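Local coordinates for protein NDP-rhamnosyltransferase (Saccharopolyspora spinosa, PDB 3TSA) that is a GT-B-fold glycosyltransferase, probably a rhamnosyltransferase, of the erythromycin biosynthesis protein CIII-like family, at residues A328-C333 with A361-L366. Residues are numbered along the deposited sequence; the frame is centred on the assembly and turned at random.
Sequences AGAGIC and AAAIKL. Unlike the reference sequence in segment 361-366: A361 (reference Ser).
Small apolar groups do most of the work where the turn at 328-330 meets one face of helix 358-371. A330 points its methyl at the helix, and its CA comes to 4.5 Å from CA of A363, a close approach between two alanines. Its CB reaches the helix backbone, 3.6 Å from N of A363, and touches the methyls of A362 and A363. One turn further on, L366 holds CG trans to C, on the N side, with chi1 -66° and chi2 171° together setting CD1 against A330 CB at 3.4 Å, closer than two methyl carbons normally sit. The same CD1 also lies 4.0 Å from A328 CB, so one leucine branch meets the methyls of A328 and A330.

Polar backbone borders this patch. CB of A362 sits 3.3 Å from both A328 O and G329 O. Direct hydrogen bonding between the segments is absent; instead one water donates to A328 O (2.7 Å) and to A362 O (3.1 Å), bridging the two backbones.

G329, with phi 85°, closes helix 318-327 in a Schellman motif and turns the chain into strand 331-333, whose neighbour is strand 309-311. L325 of the closed helix touches both A330 and L366. The arrangement belongs to the C-terminal Rossmann-like domain of a GT-B fold: a Schellman-closed helix end leading into an edge strand, packed against a later helix.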
ATOM      1  N   ALA A 328       9.250 -17.319 -27.360  1.00 13.43           N
ATOM      2  CA  ALA A 328       8.047 -16.496 -27.700  1.00 14.10           C
ATOM      3  C   ALA A 328       8.276 -15.424 -28.719  1.00 13.61           C
ATOM      4  O   ALA A 328       7.305 -14.814 -29.219  1.00 14.02           O
ATOM      5  CB  ALA A 328       7.412 -15.891 -26.448  1.00 10.28           C
ATOM      6  N   GLY A 329       9.549 -15.137 -29.044  1.00 11.76           N
ATOM      7  CA  GLY A 329       9.908 -14.065 -29.971  1.00 12.78           C
ATOM      8  C   GLY A 329       9.995 -12.697 -29.283  1.00 11.64           C
ATOM      9  O   GLY A 329      10.170 -11.717 -29.963  1.00 15.41           O
ATOM     10  N   ALA A 330       9.777 -12.641 -27.960  1.00 12.21           N
ATOM     11  CA  ALA A 330       9.565 -11.367 -27.231  1.00 11.55           C
ATOM     12  C   ALA A 330      10.855 -10.873 -26.614  1.00 13.52           C
ATOM     13  O   ALA A 330      10.842  -9.926 -25.807  1.00 14.54           O
ATOM     14  CB  ALA A 330       8.450 -11.532 -26.081  1.00 15.15           C
ATOM     15  N   GLY A 331      11.960 -11.550 -26.922  1.00 13.52           N
ATOM     16  CA  GLY A 331      13.237 -11.097 -26.298  1.00 13.71           C
ATOM     17  C   GLY A 331      14.371 -11.969 -26.783  1.00 13.20           C
ATOM     18  O   GLY A 331      14.194 -12.869 -27.663  1.00 14.21           O
ATOM     19  N   ILE A 332      15.531 -11.663 -26.219  1.00 13.35           N
ATOM     20  CA  ILE A 332      16.736 -12.457 -26.521  1.00 13.76           C
ATOM     21  C   ILE A 332      17.278 -12.920 -25.165  1.00 13.13           C
ATOM     22  O   ILE A 332      17.291 -12.153 -24.205  1.00 12.98           O
ATOM     23  CB  ILE A 332      17.738 -11.614 -27.333  1.00 13.51           C
ATOM     24  CG1 ILE A 332      17.258 -11.458 -28.801  1.00 15.53           C
ATOM     25  CG2 ILE A 332      19.138 -12.336 -27.369  1.00 16.14           C
ATOM     26  CD1 ILE A 332      18.102 -10.517 -29.588  1.00 20.80           C
ATOM     27  N   CYS A 333      17.720 -14.190 -25.091  1.00 13.76           N
ATOM     28  CA  CYS A 333      18.320 -14.733 -23.902  1.00 14.64           C
ATOM     29  C   CYS A 333      19.875 -14.821 -24.096  1.00 14.30           C
ATOM     30  O   CYS A 333      20.320 -15.340 -25.148  1.00 14.71           O
ATOM     31  CB  CYS A 333      17.697 -16.145 -23.704  1.00 15.14           C
ATOM     32  SG  CYS A 333      18.598 -17.086 -22.392  1.00 17.06           S
ATOM     33  N   ALA A 361       6.037  -6.893 -30.958  1.00 14.89           N
ATOM     34  CA  ALA A 361       4.736  -7.540 -31.337  1.00 16.73           C
ATOM     35  C   ALA A 361       4.516  -8.842 -30.570  1.00 16.02           C
ATOM     36  O   ALA A 361       3.430  -9.112 -30.082  1.00 14.91           O
ATOM     37  CB  ALA A 361       4.668  -7.805 -32.805  1.00 17.09           C
ATOM     38  N   ALA A 362       5.577  -9.649 -30.466  1.00 15.63           N
ATOM     39  CA  ALA A 362       5.566 -10.877 -29.655  1.00 14.57           C
ATOM     40  C   ALA A 362       5.370 -10.576 -28.192  1.00 13.29           C
ATOM     41  O   ALA A 362       4.665 -11.310 -27.508  1.00 12.72           O
ATOM     42  CB  ALA A 362       6.918 -11.651 -29.866  1.00 12.82           C
ATOM     43  N   ALA A 363       5.991  -9.492 -27.679  1.00 12.51           N
ATOM     44  CA  ALA A 363       5.759  -9.152 -26.276  1.00 11.16           C
ATOM     45  C   ALA A 363       4.277  -8.731 -26.038  1.00 12.72           C
ATOM     46  O   ALA A 363       3.736  -9.012 -24.968  1.00 13.65           O
ATOM     47  CB  ALA A 363       6.668  -8.040 -25.812  1.00 13.94           C
ATOM     48  N   ILE A 364       3.652  -8.056 -27.022  1.00 13.00           N
ATOM     49  CA  ILE A 364       2.237  -7.703 -26.897  1.00 13.81           C
ATOM     50  C   ILE A 364       1.349  -8.979 -26.854  1.00 13.56           C
ATOM     51  O   ILE A 364       0.344  -9.036 -26.113  1.00 12.76           O
ATOM     52  CB  ILE A 364       1.826  -6.734 -27.994  1.00 15.19           C
ATOM     53  CG1 ILE A 364       2.488  -5.337 -27.756  1.00 16.47           C
ATOM     54  CG2 ILE A 364       0.236  -6.616 -28.044  1.00 15.50           C
ATOM     55  CD1 ILE A 364       1.910  -4.521 -26.635  1.00 26.18           C
ATOM     56  N   LYS A 365       1.700  -9.994 -27.635  1.00 12.55           N
ATOM     57  CA  LYS A 365       0.967 -11.294 -27.483  1.00 12.06           C
ATOM     58  C   LYS A 365       0.983 -11.835 -26.048  1.00 12.13           C
ATOM     59  O   LYS A 365      -0.028 -12.287 -25.476  1.00 11.81           O
ATOM     60  CB  LYS A 365       1.458 -12.356 -28.531  1.00 11.59           C
ATOM     61  CG  LYS A 365       1.098 -11.922 -29.957  1.00 14.60           C
ATOM     62  CD  LYS A 365      -0.406 -12.012 -30.186  1.00 22.65           C
ATOM     63  CE  LYS A 365      -0.758 -11.638 -31.579  1.00 27.20           C
ATOM     64  NZ  LYS A 365      -2.080 -12.187 -31.756  1.00 33.38           N
ATOM     65  N   LEU A 366       2.155 -11.762 -25.408  1.00 10.75           N
ATOM     66  CA  LEU A 366       2.269 -12.197 -24.037  1.00 12.52           C
ATOM     67  C   LEU A 366       1.447 -11.267 -23.112  1.00 12.96           C
ATOM     68  O   LEU A 366       0.831 -11.733 -22.145  1.00 12.14           O
ATOM     69  CB  LEU A 366       3.753 -12.195 -23.596  1.00 11.89           C
ATOM     70  CG  LEU A 366       4.612 -13.247 -24.344  1.00 12.68           C
ATOM     71  CD1 LEU A 366       6.124 -13.008 -24.005  1.00 14.39           C
ATOM     72  CD2 LEU A 366       4.350 -14.645 -23.899  1.00 12.74           C
TER
HETATM   73  O   HOH W   1       4.737 -14.209 -28.554  1.00 14.87           O